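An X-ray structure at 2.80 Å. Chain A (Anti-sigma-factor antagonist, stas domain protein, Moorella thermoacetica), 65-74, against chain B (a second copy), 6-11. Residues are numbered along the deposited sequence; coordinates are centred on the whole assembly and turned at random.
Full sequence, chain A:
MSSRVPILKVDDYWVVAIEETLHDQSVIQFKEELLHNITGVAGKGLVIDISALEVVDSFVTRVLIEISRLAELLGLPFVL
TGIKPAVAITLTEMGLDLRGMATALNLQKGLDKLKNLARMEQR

Chain A, residues 65-74: IEISRLAELL
Chain B (6-11) PILKVD

Leu B8 is the centre of this contact. Its side chain lies against the flank of the chain A helix, and it loses 107 Å² to the helical stretch out of 358 Å² buried on the two sides together. Its chi1 is -47° (m) and its chi2 165° (t). CD1 of Leu B8 sits 3.6 Å from CD2 of Leu A70 and also 3.6 Å from CD1 of Leu A73, both ordinary van der Waals distances. CD2 of Leu B8 lies 3.8 Å from CG of Glu A66. CB of Arg A69 is almost equally far from the two methyls, 4.2 Å from CD2 of Leu B8 and 4.3 Å from CD1 of Leu B8, so the aliphatic parts of two charged side chains extend the apolar surface. These four helix residues, at spacings of three and four, present one face of the helix to a single leucine.

Leu A70 and Leu A73 share a rotamer, m then t (chi1 -84° and -75°, chi2 172° for both), and each CA-to-CB bond points toward chain B. Leu A70 also approaches the strand further along: its CD2 is 4.5 Å from CG1 of Val B10, a looser apolar contact. The CA-to-CB bond of Val B10 points toward the helix, with chi1 between wells at 34°, whereas the CA-to-CB bond of Lys B9 points away.

Residues 65-74 are helical, continuing a helix that begins earlier in the chain, with phi/psi near -70/-35 over most of the stretch and -100/0 at Leu A74. The i to i+4 bonds include Arg A69 N to Ile A65 O at 2.9 Å and Leu A70 N to Glu A66 O at 3.2 Å; that from Leu A74 N to Leu A70 O, 3.0 Å, is weak. Ser A68, chi1 86° (p), turns its OG back to Ile A65 O at 2.8 Å, a hydrogen bond within the helix. In chain B, residues 8-10 are extended (-109/165, -155/119, -126/121), and Asp B11 leaves the strand at 75/21. The helix and strand axes approach to 9.2 Å, their N-to-C directions 73° apart with a signed crossing angle of -73°. The closest CA pair in the register is Glu A66 CA to Leu B8 CA, 6.5 Å.

Outward from the leucines, Pro B6, poorly ordered and C-gamma endo, places CD 4.1 Å from NE of Arg A69, over one face of the guanidinium. The CA-to-CB bond of Arg A69 points toward chain B, and its side chain runs m, t, then -147° and -92°; the approach is packing of a ring carbon on a flat polar group.

Glu A66 forms the polar edge. Its CA-to-CB bond is sideways, but the extended chain (chi1 -169°, chi2 165°, both t; chi3 -13°) brings its end nearer, leaving OE2 3.7 Å from the backbone N of Lys B9. That separation is not a hydrogen bond, and none crosses between the stretches. Apolar packing therefore accounts for the closest approaches.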

ATOM      1  N   ILE A  65      -1.593   1.705   9.179  1.00 39.01           N
ATOM      2  CA  ILE A  65      -0.292   1.625   8.523  1.00 35.49           C
ATOM      3  C   ILE A  65      -0.481   1.235   7.065  1.00 35.87           C
ATOM      4  O   ILE A  65       0.185   1.762   6.174  1.00 34.60           O
ATOM      5  CB  ILE A  65       0.643   0.603   9.198  1.00 38.77           C
ATOM      6  CG1 ILE A  65       1.030   1.066  10.603  1.00 36.41           C
ATOM      7  CG2 ILE A  65       1.900   0.400   8.366  1.00 43.78           C
ATOM      8  CD1 ILE A  65       2.118   0.226  11.242  1.00 24.71           C
ATOM      9  N   GLU A  66      -1.405   0.309   6.838  1.00 33.32           N
ATOM     10  CA  GLU A  66      -1.685  -0.214   5.508  1.00 24.65           C
ATOM     11  C   GLU A  66      -2.169   0.884   4.563  1.00 26.79           C
ATOM     12  O   GLU A  66      -1.825   0.892   3.381  1.00 27.08           O
ATOM     13  CB  GLU A  66      -2.717  -1.339   5.606  1.00 29.65           C
ATOM     14  CG  GLU A  66      -2.907  -2.136   4.333  1.00 44.67           C
ATOM     15  CD  GLU A  66      -3.637  -3.444   4.572  1.00 60.17           C
ATOM     16  OE1 GLU A  66      -3.778  -3.843   5.749  1.00 46.23           O
ATOM     17  OE2 GLU A  66      -4.070  -4.073   3.585  1.00 50.04           O
ATOM     18  N   ILE A  67      -2.961   1.812   5.090  1.00 26.66           N
ATOM     19  CA  ILE A  67      -3.477   2.920   4.293  1.00 30.33           C
ATOM     20  C   ILE A  67      -2.416   4.001   4.092  1.00 35.95           C
ATOM     21  O   ILE A  67      -2.401   4.680   3.068  1.00 35.99           O
ATOM     22  CB  ILE A  67      -4.743   3.535   4.929  1.00 27.50           C
ATOM     23  CG1 ILE A  67      -5.792   2.446   5.170  1.00 28.17           C
ATOM     24  CG2 ILE A  67      -5.304   4.640   4.045  1.00 33.62           C
ATOM     25  CD1 ILE A  67      -6.999   2.916   5.946  1.00 32.16           C
ATOM     26  N   SER A  68      -1.526   4.153   5.067  1.00 40.03           N
ATOM     27  CA  SER A  68      -0.449   5.132   4.962  1.00 32.86           C
ATOM     28  C   SER A  68       0.551   4.708   3.890  1.00 33.47           C
ATOM     29  O   SER A  68       1.057   5.537   3.133  1.00 38.49           O
ATOM     30  CB  SER A  68       0.263   5.303   6.307  1.00 31.36           C
ATOM     31  OG  SER A  68       1.292   4.343   6.473  1.00 62.61           O
ATOM     32  N   ARG A  69       0.821   3.408   3.831  1.00 40.35           N
ATOM     33  CA  ARG A  69       1.758   2.851   2.862  1.00 35.37           C
ATOM     34  C   ARG A  69       1.186   2.776   1.446  1.00 27.96           C
ATOM     35  O   ARG A  69       1.931   2.852   0.470  1.00 26.34           O
ATOM     36  CB  ARG A  69       2.230   1.461   3.297  1.00 22.76           C
ATOM     37  CG  ARG A  69       3.346   1.466   4.324  1.00 43.77           C
ATOM     38  CD  ARG A  69       3.840   0.054   4.575  1.00 63.20           C
ATOM     39  NE  ARG A  69       4.265  -0.133   5.957  1.00108.13           N
ATOM     40  CZ  ARG A  69       5.508   0.043   6.389  1.00102.47           C
ATOM     41  NH1 ARG A  69       6.461   0.409   5.542  1.00 77.01           N
ATOM     42  NH2 ARG A  69       5.800  -0.149   7.668  1.00 80.11           N
ATOM     43  N   LEU A  70      -0.129   2.619   1.331  1.00 25.38           N
ATOM     44  CA  LEU A  70      -0.757   2.526   0.015  1.00 23.24           C
ATOM     45  C   LEU A  70      -0.999   3.893  -0.615  1.00 21.82           C
ATOM     46  O   LEU A  70      -0.966   4.029  -1.838  1.00 30.13           O
ATOM     47  CB  LEU A  70      -2.056   1.721   0.072  1.00 24.00           C
ATOM     48  CG  LEU A  70      -1.876   0.203  -0.029  1.00 30.83           C
ATOM     49  CD1 LEU A  70      -3.184  -0.520   0.242  1.00 28.46           C
ATOM     50  CD2 LEU A  70      -1.314  -0.184  -1.390  1.00 21.19           C
ATOM     51  N   ALA A  71      -1.247   4.900   0.215  1.00 36.72           N
ATOM     52  CA  ALA A  71      -1.406   6.258  -0.284  1.00 24.84           C
ATOM     53  C   ALA A  71      -0.054   6.790  -0.733  1.00 30.94           C
ATOM     54  O   ALA A  71       0.041   7.530  -1.709  1.00 29.86           O
ATOM     55  CB  ALA A  71      -1.998   7.147   0.787  1.00 24.07           C
ATOM     56  N   GLU A  72       0.990   6.405  -0.008  1.00 42.43           N
ATOM     57  CA  GLU A  72       2.354   6.761  -0.372  1.00 33.49           C
ATOM     58  C   GLU A  72       2.698   6.145  -1.723  1.00 35.55           C
ATOM     59  O   GLU A  72       3.533   6.664  -2.464  1.00 58.08           O
ATOM     60  CB  GLU A  72       3.325   6.264   0.701  1.00 42.97           C
ATOM     61  CG  GLU A  72       4.795   6.460   0.371  1.00 49.45           C
ATOM     62  CD  GLU A  72       5.247   7.899   0.519  1.00 77.31           C
ATOM     63  OE1 GLU A  72       5.353   8.374   1.670  1.00 86.17           O
ATOM     64  OE2 GLU A  72       5.498   8.557  -0.512  1.00 99.64           O
ATOM     65  N   LEU A  73       2.038   5.035  -2.035  1.00 33.79           N
ATOM     66  CA  LEU A  73       2.245   4.335  -3.299  1.00 18.17           C
ATOM     67  C   LEU A  73       1.383   4.912  -4.419  1.00 21.01           C
ATOM     68  O   LEU A  73       1.687   4.744  -5.598  1.00 41.12           O
ATOM     69  CB  LEU A  73       1.960   2.838  -3.135  1.00 28.34           C
ATOM     70  CG  LEU A  73       3.019   2.009  -2.408  1.00 23.99           C
ATOM     71  CD1 LEU A  73       2.519   0.595  -2.156  1.00 16.65           C
ATOM     72  CD2 LEU A  73       4.307   1.990  -3.210  1.00 18.39           C
ATOM     73  N   LEU A  74       0.307   5.595  -4.042  1.00 33.63           N
ATOM     74  CA  LEU A  74      -0.604   6.186  -5.014  1.00 31.69           C
ATOM     75  C   LEU A  74      -0.333   7.678  -5.188  1.00 31.23           C
ATOM     76  O   LEU A  74      -0.997   8.350  -5.978  1.00 34.80           O
ATOM     77  CB  LEU A  74      -2.056   5.962  -4.589  1.00 25.10           C
ATOM     78  CG  LEU A  74      -2.538   4.512  -4.513  1.00 31.87           C
ATOM     79  CD1 LEU A  74      -3.846   4.418  -3.742  1.00 29.64           C
ATOM     80  CD2 LEU A  74      -2.686   3.915  -5.903  1.00 24.35           C
TER
ATOM     81  N   PRO B   6       5.701  -5.204   5.260  1.00 97.43           N
ATOM     82  CA  PRO B   6       4.691  -6.267   5.187  1.00 95.25           C
ATOM     83  C   PRO B   6       4.058  -6.364   3.802  1.00 81.38           C
ATOM     84  O   PRO B   6       4.628  -5.853   2.837  1.00 64.30           O
ATOM     85  CB  PRO B   6       3.646  -5.828   6.215  1.00 68.24           C
ATOM     86  CG  PRO B   6       3.823  -4.336   6.329  1.00 84.41           C
ATOM     87  CD  PRO B   6       5.283  -4.084   6.123  1.00 89.89           C
ATOM     88  N   ILE B   7       2.901  -7.015   3.703  1.00 50.56           N
ATOM     89  CA  ILE B   7       2.199  -7.112   2.425  1.00 28.35           C
ATOM     90  C   ILE B   7       0.917  -6.283   2.440  1.00 42.79           C
ATOM     91  O   ILE B   7       0.218  -6.206   3.454  1.00 35.46           O
ATOM     92  CB  ILE B   7       1.844  -8.572   2.050  1.00 36.95           C
ATOM     93  CG1 ILE B   7       1.616  -8.693   0.541  1.00 29.58           C
ATOM     94  CG2 ILE B   7       0.622  -9.043   2.815  1.00 32.78           C
ATOM     95  CD1 ILE B   7       0.886  -9.959   0.121  1.00 30.12           C
ATOM     96  N   LEU B   8       0.615  -5.665   1.302  1.00 45.04           N
ATOM     97  CA  LEU B   8      -0.595  -4.865   1.149  1.00 33.14           C
ATOM     98  C   LEU B   8      -1.598  -5.578   0.235  1.00 22.90           C
ATOM     99  O   LEU B   8      -1.240  -6.525  -0.470  1.00 25.70           O
ATOM    100  CB  LEU B   8      -0.243  -3.485   0.592  1.00 15.65           C
ATOM    101  CG  LEU B   8       0.926  -2.778   1.275  1.00  9.39           C
ATOM    102  CD1 LEU B   8       1.426  -1.603   0.449  1.00 16.55           C
ATOM    103  CD2 LEU B   8       0.549  -2.318   2.677  1.00 19.52           C
ATOM    104  N   LYS B   9      -2.854  -5.132   0.251  1.00 39.56           N
ATOM    105  CA  LYS B   9      -3.885  -5.722  -0.607  1.00 19.95           C
ATOM    106  C   LYS B   9      -5.009  -4.737  -0.887  1.00 33.52           C
ATOM    107  O   LYS B   9      -5.689  -4.278   0.031  1.00 46.58           O
ATOM    108  CB  LYS B   9      -4.479  -6.988   0.018  1.00 26.18           C
ATOM    109  CG  LYS B   9      -5.810  -7.431  -0.596  1.00 36.61           C
ATOM    110  CD  LYS B   9      -5.701  -8.857  -1.119  1.00 27.95           C
ATOM    111  CE  LYS B   9      -6.932  -9.673  -0.751  1.00 45.72           C
ATOM    112  NZ  LYS B   9      -6.928 -11.042  -1.361  1.00 45.19           N
ATOM    113  N   VAL B  10      -5.197  -4.409  -2.159  1.00 28.82           N
ATOM    114  CA  VAL B  10      -6.295  -3.541  -2.569  1.00 36.71           C
ATOM    115  C   VAL B  10      -7.136  -4.206  -3.651  1.00 33.41           C
ATOM    116  O   VAL B  10      -6.614  -4.566  -4.707  1.00 59.52           O
ATOM    117  CB  VAL B  10      -5.773  -2.191  -3.062  1.00 35.86           C
ATOM    118  CG1 VAL B  10      -4.434  -2.390  -3.750  1.00 40.45           C
ATOM    119  CG2 VAL B  10      -6.774  -1.544  -4.024  1.00 22.54           C
ATOM    120  N   ASP B  11      -8.431  -4.381  -3.373  1.00 43.42           N
ATOM    121  CA  ASP B  11      -9.404  -4.767  -4.399  1.00 41.22           C
ATOM    122  C   ASP B  11      -9.356  -6.227  -4.838  1.00 62.65           C
ATOM    123  O   ASP B  11      -9.827  -6.553  -5.927  1.00 85.82           O
ATOM    124  CB  ASP B  11      -9.227  -3.877  -5.635  1.00 67.73           C
ATOM    125  CG  ASP B  11     -10.298  -2.823  -5.755  1.00 64.27           C
ATOM    126  OD1 ASP B  11     -11.168  -2.776  -4.871  1.00 61.23           O
ATOM    127  OD2 ASP B  11     -10.263  -2.037  -6.721  1.00 53.82           O
TER